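Local structure of anti-sigma-I factor RsgI3 (Clostridium thermocellum, 6QE7) at residues E9-N13 against P37-G42; K201-R205 against L248-Q253; N152-Y158 against F169-D174; V76-I82 against S94-L99. The protein is the pectin-binding extracellular PA14 dyad of a membrane-bound anti-sigma factor that probably restrains SigI3 until polysaccharide is sensed outside the cell. All coordinates share one frame; numbering follows the deposited sequence.

Contact 1: E9-N13 against P37-G42; sequences EYYNN and PDQSIG. With CA (calcium ion), chain E.
With chi1 at -98°, N12 turns its carboxamide across to the backbone of S40-G42, while I41, its CG1 beside the backbone N (chi1 -63°), sends CD1 back over that amide. The two residues join the end of strand 6-11 to a type I beta turn, D38 to I41, in the first PA14 domain, next to a calcium site. N12 grips the loop with both ends of its amide. N12 ND2 donates to S40 O at 3.0 Å, almost straight (172°) and lying in the carbonyl plane; N12 OD1 accepts from G42 N at 2.8 Å, the donor tilted somewhat from the amide plane. I41 CD1 rests 3.8 Å from N12 ND2, an apolar cover on the polar clamp. Further up the strand, P37 sets its CB 3.6 Å from Y10 CE2, approaching the ring obliquely; the hydroxyl of Y10 is held elsewhere, by D25 and R23. The turn is braced from within, because D38 OD2 takes both the backbone N and OG of S40 from opposite faces of its carboxylate, the first bond closing an Asx turn. The calcium ion takes the carbonyl oxygens of N12, D44 and T45 and four waters among its ligands. N12 O lies 2.3 Å from the ion, and one of the metal-bound waters also donates to N12 OD1 at 2.8 Å.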
loop_
_atom_site.group_PDB
_atom_site.type_symbol
_atom_site.label_atom_id
_atom_site.label_comp_id
_atom_site.label_asym_id
_atom_site.label_seq_id
_atom_site.Cartn_x
_atom_site.Cartn_y
_atom_site.Cartn_z
ATOM N N GLU A 9 9.590 -6.120 8.347
ATOM C CA GLU A 9 9.405 -5.362 7.097
ATOM C C GLU A 9 8.725 -4.062 7.533
ATOM O O GLU A 9 7.559 -4.139 8.063
ATOM C CB GLU A 9 8.551 -6.115 6.051
ATOM C CG GLU A 9 8.976 -7.514 5.587
ATOM C CD GLU A 9 7.800 -8.432 5.204
ATOM O OE1 GLU A 9 6.717 -7.931 4.769
ATOM O OE2 GLU A 9 7.930 -9.636 5.379
ATOM N N TYR A 10 9.326 -2.939 7.163
ATOM C CA TYR A 10 8.930 -1.580 7.551
ATOM C C TYR A 10 8.489 -0.811 6.335
ATOM O O TYR A 10 9.223 -0.638 5.360
ATOM C CB TYR A 10 10.105 -0.897 8.243
ATOM C CG TYR A 10 10.378 -1.459 9.604
ATOM C CD1 TYR A 10 11.108 -2.624 9.766
ATOM C CD2 TYR A 10 9.885 -0.872 10.755
ATOM C CE1 TYR A 10 11.353 -3.150 11.034
ATOM C CE2 TYR A 10 10.164 -1.361 12.026
ATOM C CZ TYR A 10 10.905 -2.518 12.176
ATOM O OH TYR A 10 11.131 -3.037 13.424
ATOM N N TYR A 11 7.251 -0.351 6.380
ATOM C CA TYR A 11 6.605 0.309 5.225
ATOM C C TYR A 11 6.234 1.730 5.682
ATOM O O TYR A 11 5.731 1.837 6.792
ATOM C CB TYR A 11 5.364 -0.517 4.877
ATOM C CG TYR A 11 5.615 -1.924 4.401
ATOM C CD1 TYR A 11 5.801 -2.955 5.320
ATOM C CD2 TYR A 11 5.545 -2.241 3.046
ATOM C CE1 TYR A 11 6.000 -4.247 4.904
ATOM C CE2 TYR A 11 5.735 -3.533 2.608
ATOM C CZ TYR A 11 5.954 -4.516 3.545
ATOM O OH TYR A 11 6.211 -5.750 3.106
ATOM N N ASN A 12 6.228 2.702 4.769
ATOM C CA ASN A 12 5.898 4.127 5.049
ATOM C C ASN A 12 4.419 4.447 4.854
ATOM O O ASN A 12 4.042 5.624 5.095
ATOM C CB ASN A 12 6.723 5.076 4.157
ATOM C CG ASN A 12 7.917 5.597 4.913
ATOM O OD1 ASN A 12 7.734 6.039 6.036
ATOM N ND2 ASN A 12 9.125 5.509 4.357
ATOM N N ASN A 13 3.615 3.476 4.434
ATOM C CA ASN A 13 2.127 3.516 4.487
ATOM C C ASN A 13 1.658 2.503 5.560
ATOM O O ASN A 13 2.463 1.605 5.960
ATOM C CB ASN A 13 1.553 3.213 3.097
ATOM C CG ASN A 13 1.459 4.434 2.197
ATOM O OD1 ASN A 13 1.533 5.571 2.663
ATOM N ND2 ASN A 13 1.151 4.223 0.922
ATOM N N PRO A 37 10.095 4.074 13.893
ATOM C CA PRO A 37 11.195 3.149 14.134
ATOM C C PRO A 37 12.580 3.510 13.555
ATOM O O PRO A 37 13.497 2.775 13.757
ATOM C CB PRO A 37 10.707 1.883 13.378
ATOM C CG PRO A 37 9.172 2.051 13.269
ATOM C CD PRO A 37 9.065 3.535 12.993
ATOM N N ASP A 38 12.678 4.509 12.693
ATOM C CA ASP A 38 13.918 4.743 11.928
ATOM C C ASP A 38 13.787 6.070 11.194
ATOM O O ASP A 38 12.666 6.398 10.772
ATOM C CB ASP A 38 14.138 3.641 10.879
ATOM C CG ASP A 38 15.499 3.737 10.204
ATOM O OD1 ASP A 38 16.470 3.160 10.775
ATOM O OD2 ASP A 38 15.586 4.395 9.135
ATOM N N GLN A 39 14.872 6.788 10.986
ATOM C CA GLN A 39 14.814 8.092 10.283
ATOM C C GLN A 39 14.249 7.917 8.849
ATOM O O GLN A 39 13.780 8.900 8.325
ATOM C CB GLN A 39 16.207 8.702 10.194
ATOM C CG GLN A 39 17.139 7.945 9.237
ATOM C CD GLN A 39 18.516 8.581 9.248
ATOM O OE1 GLN A 39 18.692 9.658 9.833
ATOM N NE2 GLN A 39 19.500 7.928 8.630
ATOM N N SER A 40 14.330 6.736 8.216
ATOM C CA SER A 40 13.826 6.489 6.832
ATOM C C SER A 40 12.295 6.252 6.852
ATOM O O SER A 40 11.677 6.200 5.770
ATOM C CB SER A 40 14.565 5.376 6.190
ATOM O OG SER A 40 14.235 4.155 6.800
ATOM N N ILE A 41 11.684 6.137 8.038
ATOM C CA ILE A 41 10.204 6.073 8.168
ATOM C C ILE A 41 9.647 7.420 8.606
ATOM O O ILE A 41 9.850 7.848 9.784
ATOM C CB ILE A 41 9.799 4.973 9.182
ATOM C CG1 ILE A 41 10.246 3.599 8.697
ATOM C CG2 ILE A 41 8.282 5.020 9.473
ATOM C CD1 ILE A 41 9.790 3.217 7.283
ATOM N N GLY A 42 8.757 7.965 7.831
ATOM C CA GLY A 42 8.077 9.222 8.242
ATOM C C GLY A 42 7.090 9.095 9.389
ATOM O O GLY A 42 6.430 8.050 9.535
HETATM CA CA CA E . 3.376 7.330 6.434
HETATM O O HOH W 1 5.508 6.799 7.523
HETATM O O HOH W 2 2.229 7.694 4.323
HETATM O O HOH W 3 4.931 8.451 4.875
HETATM O O HOH W 4 3.562 9.647 7.198
#

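Contact 2: K201-R205 against L248-Q253; sequences KIDTR and LKAGRQ
Q253, T204 and K201 lose the most surface where the end of strand 193-202 meets the loop between strands 240-248 and 254-263 in the second PA14 domain. Q253 and K201 cross at about a right angle. The Q253 chain is extended beyond CG, and its carboxamide lies against the aliphatic part of the lysine, Q253 OE1 coming to 3.5 Å from K201 CG. A bend at chi2 (-75°) carries the rest of K201 past the amide, and NZ reaches a water that also donates, weakly, to Q253 O. Next to this pair the backbones approach closely: Q253 CA is 3.2 Å from I202 O in a CA-H...O contact. T204 divides its two branches. T204 CG2 packs 3.7 Å from CD1 of L248, whereas T204 OG1 sits 3.3 Å from A250 CA and is hydrogen-bonded to Y206 O nearby. Water supplies the polar links between the segments. One molecule accepts from T204 N at 2.9 Å and donates to the carbonyls of both K249 and R252; a second joins T204 O to G251 N. D203 places CB 3.2 Å from R252 O but turns its carboxylate to N13 and R18 of the first PA14 domain and to N287. With no direct hydrogen bond between them, the segments meet through van der Waals packing, a CA-H...O contact and waters that bridge main-chain groups of both.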
loop_
_atom_site.group_PDB
_atom_site.type_symbol
_atom_site.label_atom_id
_atom_site.label_comp_id
_atom_site.label_asym_id
_atom_site.label_seq_id
_atom_site.Cartn_x
_atom_site.Cartn_y
_atom_site.Cartn_z
ATOM N N LYS A 201 -2.000 2.096 -8.544
ATOM C CA LYS A 201 -2.301 2.530 -7.192
ATOM C C LYS A 201 -1.903 3.985 -7.092
ATOM O O LYS A 201 -0.903 4.389 -7.731
ATOM C CB LYS A 201 -1.519 1.790 -6.083
ATOM C CG LYS A 201 -1.506 0.281 -6.106
ATOM C CD LYS A 201 -2.800 -0.326 -5.662
ATOM C CE LYS A 201 -2.794 -1.837 -5.620
ATOM N NZ LYS A 201 -3.919 -2.289 -4.760
ATOM N N ILE A 202 -2.682 4.670 -6.258
ATOM C CA ILE A 202 -2.523 6.079 -5.833
ATOM C C ILE A 202 -2.648 6.192 -4.297
ATOM O O ILE A 202 -3.336 5.339 -3.705
ATOM C CB ILE A 202 -3.536 6.917 -6.600
ATOM C CG1 ILE A 202 -3.181 8.392 -6.505
ATOM C CG2 ILE A 202 -4.999 6.644 -6.253
ATOM C CD1 ILE A 202 -4.046 9.266 -7.351
ATOM N N ASP A 203 -1.871 7.095 -3.671
ATOM C CA ASP A 203 -2.065 7.507 -2.266
ATOM C C ASP A 203 -1.948 9.013 -2.211
ATOM O O ASP A 203 -1.541 9.679 -3.193
ATOM C CB ASP A 203 -1.145 6.816 -1.252
ATOM C CG ASP A 203 0.336 7.011 -1.483
ATOM O OD1 ASP A 203 0.710 7.955 -2.212
ATOM O OD2 ASP A 203 1.102 6.100 -1.069
ATOM N N THR A 204 -2.495 9.515 -1.153
ATOM C CA THR A 204 -2.808 10.951 -0.989
ATOM C C THR A 204 -1.914 11.461 0.124
ATOM O O THR A 204 -1.480 10.649 0.949
ATOM C CB THR A 204 -4.272 11.186 -0.640
ATOM O OG1 THR A 204 -4.511 10.653 0.675
ATOM C CG2 THR A 204 -5.207 10.538 -1.632
ATOM N N ARG A 205 -1.802 12.770 0.219
ATOM C CA ARG A 205 -1.140 13.454 1.354
ATOM C C ARG A 205 -2.160 13.606 2.494
ATOM O O ARG A 205 -1.744 13.703 3.636
ATOM C CB ARG A 205 -0.595 14.808 0.876
ATOM C CG ARG A 205 0.665 14.728 0.026
ATOM C CD ARG A 205 1.233 16.107 -0.396
ATOM N NE ARG A 205 1.458 16.894 0.826
ATOM C CZ ARG A 205 2.498 16.790 1.630
ATOM N NH1 ARG A 205 3.493 15.979 1.326
ATOM N NH2 ARG A 205 2.550 17.525 2.718
ATOM N N LEU A 248 -10.890 10.005 0.479
ATOM C CA LEU A 248 -9.751 9.081 0.602
ATOM C C LEU A 248 -9.024 9.351 1.910
ATOM O O LEU A 248 -9.066 10.464 2.447
ATOM C CB LEU A 248 -8.805 9.250 -0.571
ATOM C CG LEU A 248 -9.449 9.078 -1.938
ATOM C CD1 LEU A 248 -8.521 9.582 -3.023
ATOM C CD2 LEU A 248 -9.865 7.619 -2.204
ATOM N N LYS A 249 -8.358 8.335 2.405
ATOM C CA LYS A 249 -7.533 8.498 3.608
ATOM C C LYS A 249 -6.061 8.601 3.192
ATOM O O LYS A 249 -5.606 7.828 2.355
ATOM C CB LYS A 249 -7.828 7.335 4.545
ATOM C CG LYS A 249 -9.258 7.246 5.093
ATOM C CD LYS A 249 -9.397 6.026 6.031
ATOM C CE LYS A 249 -10.773 5.794 6.619
ATOM N NZ LYS A 249 -10.861 4.434 7.224
ATOM N N ALA A 250 -5.289 9.457 3.838
ATOM C CA ALA A 250 -3.814 9.441 3.711
ATOM C C ALA A 250 -3.293 8.135 4.293
ATOM O O ALA A 250 -3.893 7.582 5.229
ATOM C CB ALA A 250 -3.229 10.623 4.419
ATOM N N GLY A 251 -2.190 7.685 3.773
ATOM C CA GLY A 251 -1.410 6.614 4.378
ATOM C C GLY A 251 -1.755 5.269 3.800
ATOM O O GLY A 251 -1.341 4.306 4.407
ATOM N N ARG A 252 -2.597 5.173 2.769
ATOM C CA ARG A 252 -2.911 3.869 2.138
ATOM C C ARG A 252 -3.091 4.045 0.622
ATOM O O ARG A 252 -3.388 5.102 0.247
ATOM C CB ARG A 252 -4.143 3.211 2.772
ATOM C CG ARG A 252 -5.381 4.091 2.868
ATOM C CD ARG A 252 -6.660 3.280 2.879
ATOM N NE ARG A 252 -6.862 2.522 1.625
ATOM C CZ ARG A 252 -7.905 1.710 1.349
ATOM N NH1 ARG A 252 -8.894 1.510 2.217
ATOM N NH2 ARG A 252 -7.942 1.071 0.193
ATOM N N GLN A 253 -2.955 2.965 -0.151
ATOM C CA GLN A 253 -3.047 2.885 -1.612
ATOM C C GLN A 253 -4.494 2.591 -1.949
ATOM O O GLN A 253 -5.158 1.859 -1.174
ATOM C CB GLN A 253 -2.147 1.768 -2.135
ATOM C CG GLN A 253 -0.665 2.085 -2.130
ATOM C CD GLN A 253 0.021 0.953 -2.836
ATOM O OE1 GLN A 253 -0.430 -0.230 -2.865
ATOM N NE2 GLN A 253 1.072 1.341 -3.495
HETATM O O HOH W 5 -4.968 -0.929 -2.526
HETATM O O HOH W 6 -3.959 7.515 0.368
HETATM O O HOH W 7 -0.221 8.567 1.771
#

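Contact 3: N152-Y158 against F169-D174; sequences NGLSAEY and FTRIDD
Y158 and F169 lie with their ring planes only 11° apart but offset, with little of one ring over the other. The closest approach is CD1 of Y158 to CE1 of F169 at 3.5 Å, and it is the tyrosine CB that sits over the phenylalanine face, Y158 CB 3.8 Å from the F169 centroid, as a CH-pi contact. F169 gets there because its CG stands between the backbone N and the carbonyl carbon (chi1 64°), folding the ring back under its neighbour. R171 has the same first torsion and an extended chain to NE; its guanidinium, turned 58° from the Y158 ring, makes an off-centre cation-pi contact, with CZ 4.3 Å from the centroid. R171 NE forms a salt bridge at 2.8 Å to D173 OD1, on its syn lone pair, which fixes the guanidinium beside the tyrosine. The other oxygen, D173 OD2, is hydrogen-bonded to W198 of the adjoining strand. Behind these side chains run backbone bonds such as A156 N to R171 O (2.8 Å) and Y158 N to F169 O (2.9 Å). Alternating hydrogen-bonded and non-hydrogen-bonded pairs, from L154-D173 to Y158-F169, make this an antiparallel beta hairpin, strands 154-159 and 167-173 of the second PA14 domain.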
loop_
_atom_site.group_PDB
_atom_site.type_symbol
_atom_site.label_atom_id
_atom_site.label_comp_id
_atom_site.label_asym_id
_atom_site.label_seq_id
_atom_site.Cartn_x
_atom_site.Cartn_y
_atom_site.Cartn_z
ATOM N N ASN A 152 7.295 3.768 -9.327
ATOM C CA ASN A 152 6.381 4.924 -9.417
ATOM C C ASN A 152 5.876 5.074 -10.852
ATOM O O ASN A 152 6.494 4.548 -11.707
ATOM C CB ASN A 152 7.033 6.179 -8.884
ATOM C CG ASN A 152 6.835 6.330 -7.388
ATOM O OD1 ASN A 152 7.777 6.717 -6.743
ATOM N ND2 ASN A 152 5.647 6.055 -6.830
ATOM N N GLY A 153 4.726 5.702 -11.039
ATOM C CA GLY A 153 4.043 5.722 -12.348
ATOM C C GLY A 153 2.963 4.691 -12.410
ATOM O O GLY A 153 2.634 4.060 -11.391
ATOM N N LEU A 154 2.394 4.549 -13.578
ATOM C CA LEU A 154 1.286 3.637 -13.816
ATOM C C LEU A 154 1.591 2.734 -15.005
ATOM O O LEU A 154 2.325 3.175 -15.959
ATOM C CB LEU A 154 0.026 4.471 -14.008
ATOM C CG LEU A 154 -0.432 5.272 -12.804
ATOM C CD1 LEU A 154 -1.561 6.166 -13.223
ATOM C CD2 LEU A 154 -0.892 4.352 -11.639
ATOM N N SER A 155 1.084 1.499 -14.956
ATOM C CA SER A 155 1.146 0.548 -16.105
ATOM C C SER A 155 0.150 0.974 -17.159
ATOM O O SER A 155 -1.043 0.917 -16.872
ATOM C CB SER A 155 0.879 -0.856 -15.711
ATOM O OG SER A 155 1.724 -1.142 -14.635
ATOM N N ALA A 156 0.676 1.320 -18.341
ATOM C CA ALA A 156 -0.064 1.849 -19.494
ATOM C C ALA A 156 -0.087 0.747 -20.539
ATOM O O ALA A 156 0.973 0.138 -20.800
ATOM C CB ALA A 156 0.595 3.100 -20.009
ATOM N N GLU A 157 -1.283 0.451 -21.013
ATOM C CA GLU A 157 -1.491 -0.286 -22.270
ATOM C C GLU A 157 -1.909 0.714 -23.351
ATOM O O GLU A 157 -2.964 1.406 -23.178
ATOM C CB GLU A 157 -2.479 -1.401 -22.018
ATOM C CG GLU A 157 -2.231 -2.182 -20.727
ATOM C CD GLU A 157 -3.477 -2.974 -20.313
ATOM O OE1 GLU A 157 -4.421 -2.373 -19.790
ATOM O OE2 GLU A 157 -3.547 -4.177 -20.625
ATOM N N TYR A 158 -1.158 0.740 -24.461
ATOM C CA TYR A 158 -1.480 1.576 -25.656
ATOM C C TYR A 158 -2.150 0.730 -26.732
ATOM O O TYR A 158 -1.645 -0.328 -27.072
ATOM C CB TYR A 158 -0.232 2.257 -26.181
ATOM C CG TYR A 158 0.198 3.346 -25.263
ATOM C CD1 TYR A 158 0.723 3.073 -24.024
ATOM C CD2 TYR A 158 0.057 4.658 -25.620
ATOM C CE1 TYR A 158 1.164 4.093 -23.194
ATOM C CE2 TYR A 158 0.436 5.689 -24.781
ATOM C CZ TYR A 158 0.955 5.411 -23.532
ATOM O OH TYR A 158 1.290 6.440 -22.678
ATOM N N PHE A 169 1.454 -1.982 -27.281
ATOM C CA PHE A 169 2.603 -2.064 -26.353
ATOM C C PHE A 169 2.144 -1.639 -24.951
ATOM O O PHE A 169 1.127 -0.977 -24.768
ATOM C CB PHE A 169 3.820 -1.277 -26.869
ATOM C CG PHE A 169 3.619 0.219 -26.995
ATOM C CD1 PHE A 169 3.836 1.046 -25.913
ATOM C CD2 PHE A 169 3.194 0.801 -28.194
ATOM C CE1 PHE A 169 3.595 2.414 -25.987
ATOM C CE2 PHE A 169 3.000 2.172 -28.284
ATOM C CZ PHE A 169 3.186 2.974 -27.178
ATOM N N THR A 170 2.926 -2.071 -23.979
ATOM C CA THR A 170 2.812 -1.747 -22.547
ATOM C C THR A 170 4.095 -1.026 -22.179
ATOM O O THR A 170 5.139 -1.406 -22.692
ATOM C CB THR A 170 2.692 -3.013 -21.679
ATOM O OG1 THR A 170 1.405 -3.566 -21.966
ATOM C CG2 THR A 170 2.837 -2.741 -20.191
ATOM N N ARG A 171 3.980 -0.026 -21.333
ATOM C CA ARG A 171 5.136 0.552 -20.625
ATOM C C ARG A 171 4.612 1.179 -19.324
ATOM O O ARG A 171 3.372 1.294 -19.134
ATOM C CB ARG A 171 5.803 1.599 -21.516
ATOM C CG ARG A 171 4.846 2.728 -21.851
ATOM C CD ARG A 171 5.439 3.715 -22.803
ATOM N NE ARG A 171 4.639 4.925 -22.943
ATOM C CZ ARG A 171 4.678 5.739 -24.016
ATOM N NH1 ARG A 171 5.419 5.396 -25.052
ATOM N NH2 ARG A 171 3.960 6.856 -24.075
ATOM N N ILE A 172 5.536 1.655 -18.510
ATOM C CA ILE A 172 5.205 2.468 -17.316
ATOM C C ILE A 172 5.364 3.944 -17.641
ATOM O O ILE A 172 6.430 4.375 -18.002
ATOM C CB ILE A 172 6.054 1.984 -16.147
ATOM C CG1 ILE A 172 5.661 0.537 -15.783
ATOM C CG2 ILE A 172 5.872 2.952 -14.986
ATOM C CD1 ILE A 172 6.629 -0.147 -14.891
ATOM N N ASP A 173 4.274 4.686 -17.560
ATOM C CA ASP A 173 4.239 6.162 -17.697
ATOM C C ASP A 173 4.466 6.732 -16.287
ATOM O O ASP A 173 3.888 6.193 -15.295
ATOM C CB ASP A 173 2.932 6.542 -18.387
ATOM C CG ASP A 173 2.888 6.182 -19.875
ATOM O OD1 ASP A 173 3.946 5.950 -20.431
ATOM O OD2 ASP A 173 1.774 6.116 -20.469
ATOM N N ASP A 174 5.347 7.705 -16.152
ATOM C CA ASP A 174 5.686 8.341 -14.857
ATOM C C ASP A 174 4.455 9.044 -14.286
ATOM O O ASP A 174 4.321 9.169 -13.081
ATOM C CB ASP A 174 6.833 9.335 -15.035
ATOM C CG ASP A 174 8.126 8.622 -15.347
ATOM O OD1 ASP A 174 8.145 7.342 -15.303
ATOM O OD2 ASP A 174 9.111 9.335 -15.652
HETATM O O HOH W 8 8.753 4.840 -13.122
#

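Contact 4: V76-I82 against S94-L99; sequences VDGVLLI and SEQIYL
L81 and I97 bury the most surface in this apolar contact, crossing at about a right angle with L81 CD1 3.9 Å from I97 CG2. L81 CD2 leans on the backbone at Q96 O, and L81 CB meets E95 CB at 3.8 Å. I97 has CG1 anti to its backbone N (chi1 179°), which directs CD1 the other way, toward the turn: there I97 CD1 comes tip to tip with V79 CG2 at 4.1 Å and also touches V76 O and D77 CB. Beside L81, I82 extends CD1 to within 3.9 Å of S94 CA. At the far end V76 CG1 and L99 CD2 are in looser contact, 4.4 Å apart. E95 starts toward L81, its CG close to L81 O, but a bend at chi2 takes the carboxylate back to its own strand, where E95 OE1 accepts from Q96 N at 2.9 Å. No hydrogen bond crosses between the segments, since they belong to the two different sheets of the first PA14 domain, a beta sandwich, and meet through side chains. V76 to V79 form a type I' turn, closed by V76 N to V79 O at 3.0 Å and by the reciprocal bond, and this turn links strands 72-76 and 79-84 as a hairpin. Just beyond it L81 and I82 both face L74 in a classic beta bulge. On the opposing side, strand 91-99 is fastened to strand 60-69 by backbone bonds of E95 with F64 and I97 with Y62, while Y105 lies against both D77 and L99.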
loop_
_atom_site.group_PDB
_atom_site.type_symbol
_atom_site.label_atom_id
_atom_site.label_comp_id
_atom_site.label_asym_id
_atom_site.label_seq_id
_atom_site.Cartn_x
_atom_site.Cartn_y
_atom_site.Cartn_z
ATOM N N VAL A 76 -0.166 -17.492 14.809
ATOM C CA VAL A 76 0.786 -18.556 15.253
ATOM C C VAL A 76 0.309 -19.893 14.658
ATOM O O VAL A 76 -0.871 -20.206 14.749
ATOM C CB VAL A 76 0.883 -18.593 16.786
ATOM C CG1 VAL A 76 1.789 -19.739 17.265
ATOM C CG2 VAL A 76 1.313 -17.271 17.387
ATOM N N ASP A 77 1.178 -20.598 13.963
ATOM C CA ASP A 77 0.869 -21.956 13.431
ATOM C C ASP A 77 -0.261 -21.821 12.429
ATOM O O ASP A 77 -1.009 -22.806 12.274
ATOM C CB ASP A 77 0.465 -22.915 14.557
ATOM C CG ASP A 77 0.564 -24.351 14.099
ATOM O OD1 ASP A 77 1.388 -24.622 13.144
ATOM O OD2 ASP A 77 -0.176 -25.160 14.665
ATOM N N GLY A 78 -0.330 -20.641 11.787
ATOM C CA GLY A 78 -1.279 -20.329 10.729
ATOM C C GLY A 78 -2.635 -20.066 11.308
ATOM O O GLY A 78 -3.493 -19.778 10.564
ATOM N N VAL A 79 -2.780 -20.036 12.626
ATOM C CA VAL A 79 -4.052 -19.677 13.269
ATOM C C VAL A 79 -4.037 -18.171 13.491
ATOM O O VAL A 79 -3.044 -17.646 14.028
ATOM C CB VAL A 79 -4.276 -20.452 14.583
ATOM C CG1 VAL A 79 -5.546 -20.020 15.206
ATOM C CG2 VAL A 79 -4.213 -21.967 14.381
ATOM N N LEU A 80 -5.104 -17.494 13.098
ATOM C CA LEU A 80 -5.234 -16.049 13.429
ATOM C C LEU A 80 -5.740 -15.961 14.870
ATOM O O LEU A 80 -6.924 -16.183 15.074
ATOM C CB LEU A 80 -6.185 -15.384 12.433
ATOM C CG LEU A 80 -6.504 -13.909 12.669
ATOM C CD1 LEU A 80 -5.255 -13.074 12.606
ATOM C CD2 LEU A 80 -7.485 -13.394 11.602
ATOM N N LEU A 81 -4.861 -15.650 15.830
ATOM C CA LEU A 81 -5.208 -15.657 17.278
ATOM C C LEU A 81 -5.788 -14.294 17.664
ATOM O O LEU A 81 -6.707 -14.308 18.450
ATOM C CB LEU A 81 -3.923 -15.907 18.081
ATOM C CG LEU A 81 -3.363 -17.324 17.971
ATOM C CD1 LEU A 81 -2.102 -17.477 18.792
ATOM C CD2 LEU A 81 -4.430 -18.311 18.369
ATOM N N ILE A 82 -5.197 -13.182 17.163
ATOM C CA ILE A 82 -5.588 -11.784 17.476
ATOM C C ILE A 82 -5.795 -10.987 16.192
ATOM O O ILE A 82 -4.899 -10.972 15.312
ATOM C CB ILE A 82 -4.559 -11.128 18.394
ATOM C CG1 ILE A 82 -4.285 -11.965 19.632
ATOM C CG2 ILE A 82 -5.039 -9.761 18.808
ATOM C CD1 ILE A 82 -2.960 -11.621 20.276
ATOM N N SER A 94 -5.090 -10.753 23.685
ATOM C CA SER A 94 -4.396 -12.028 23.913
ATOM C C SER A 94 -5.267 -13.173 23.416
ATOM O O SER A 94 -6.472 -12.957 23.392
ATOM C CB SER A 94 -4.126 -12.172 25.390
ATOM O OG SER A 94 -5.354 -12.128 26.155
ATOM N N GLU A 95 -4.671 -14.352 23.187
ATOM C CA GLU A 95 -5.379 -15.602 22.875
ATOM C C GLU A 95 -4.479 -16.763 23.218
ATOM O O GLU A 95 -3.273 -16.558 23.403
ATOM C CB GLU A 95 -5.788 -15.712 21.387
ATOM C CG GLU A 95 -7.317 -15.578 21.198
ATOM C CD GLU A 95 -8.281 -16.547 21.927
ATOM O OE1 GLU A 95 -7.833 -17.705 22.349
ATOM O OE2 GLU A 95 -9.501 -16.172 22.087
ATOM N N GLN A 96 -5.051 -17.950 23.240
ATOM C CA GLN A 96 -4.339 -19.175 23.662
ATOM C C GLN A 96 -4.295 -20.141 22.532
ATOM O O GLN A 96 -5.187 -20.103 21.673
ATOM C CB GLN A 96 -4.982 -19.848 24.890
ATOM C CG GLN A 96 -5.385 -18.849 25.974
ATOM C CD GLN A 96 -6.122 -19.523 27.114
ATOM O OE1 GLN A 96 -6.120 -20.748 27.265
ATOM N NE2 GLN A 96 -6.822 -18.741 27.910
ATOM N N ILE A 97 -3.281 -20.992 22.570
ATOM C CA ILE A 97 -3.054 -22.052 21.577
ATOM C C ILE A 97 -2.140 -23.053 22.284
ATOM O O ILE A 97 -1.286 -22.637 23.086
ATOM C CB ILE A 97 -2.425 -21.455 20.303
ATOM C CG1 ILE A 97 -2.169 -22.533 19.273
ATOM C CG2 ILE A 97 -1.127 -20.732 20.634
ATOM C CD1 ILE A 97 -2.067 -22.037 17.816
ATOM N N TYR A 98 -2.268 -24.326 21.964
ATOM C CA TYR A 98 -1.477 -25.368 22.629
ATOM C C TYR A 98 -0.270 -25.620 21.755
ATOM O O TYR A 98 -0.453 -25.897 20.560
ATOM C CB TYR A 98 -2.277 -26.643 22.895
ATOM C CG TYR A 98 -1.481 -27.742 23.547
ATOM C CD1 TYR A 98 -0.684 -28.557 22.767
ATOM C CD2 TYR A 98 -1.462 -27.930 24.917
ATOM C CE1 TYR A 98 0.110 -29.551 23.325
ATOM C CE2 TYR A 98 -0.697 -28.947 25.491
ATOM C CZ TYR A 98 0.122 -29.744 24.695
ATOM O OH TYR A 98 0.898 -30.792 25.155
ATOM N N LEU A 99 0.936 -25.523 22.346
ATOM C CA LEU A 99 2.185 -25.830 21.600
ATOM C C LEU A 99 3.016 -26.876 22.370
ATOM O O LEU A 99 2.880 -26.989 23.639
ATOM C CB LEU A 99 2.968 -24.524 21.380
ATOM C CG LEU A 99 2.154 -23.346 20.828
ATOM C CD1 LEU A 99 2.927 -22.075 21.041
ATOM C CD2 LEU A 99 1.846 -23.564 19.345
#

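Overall arrangement
Along the chain the order is contact 1, contact 4, contact 3, contact 2, the first two in the first PA14 domain and the others in the second. Contacts 3 and 4 lie on opposite sides of the chain's centre, their own centres about 43 Å apart. Contacts 1 and 4 reach a common sheet but do not touch; contacts 2 and 3 lie about 20 Å apart between centres and share the sheet in which strands 154-159 and 193-202 are neighbours. Contacts 1 and 2, centres about 16 Å apart, meet across the domain boundary, where N13 also packs on G251. The calcium site that includes N12 thus lies close to the junction between the two domains.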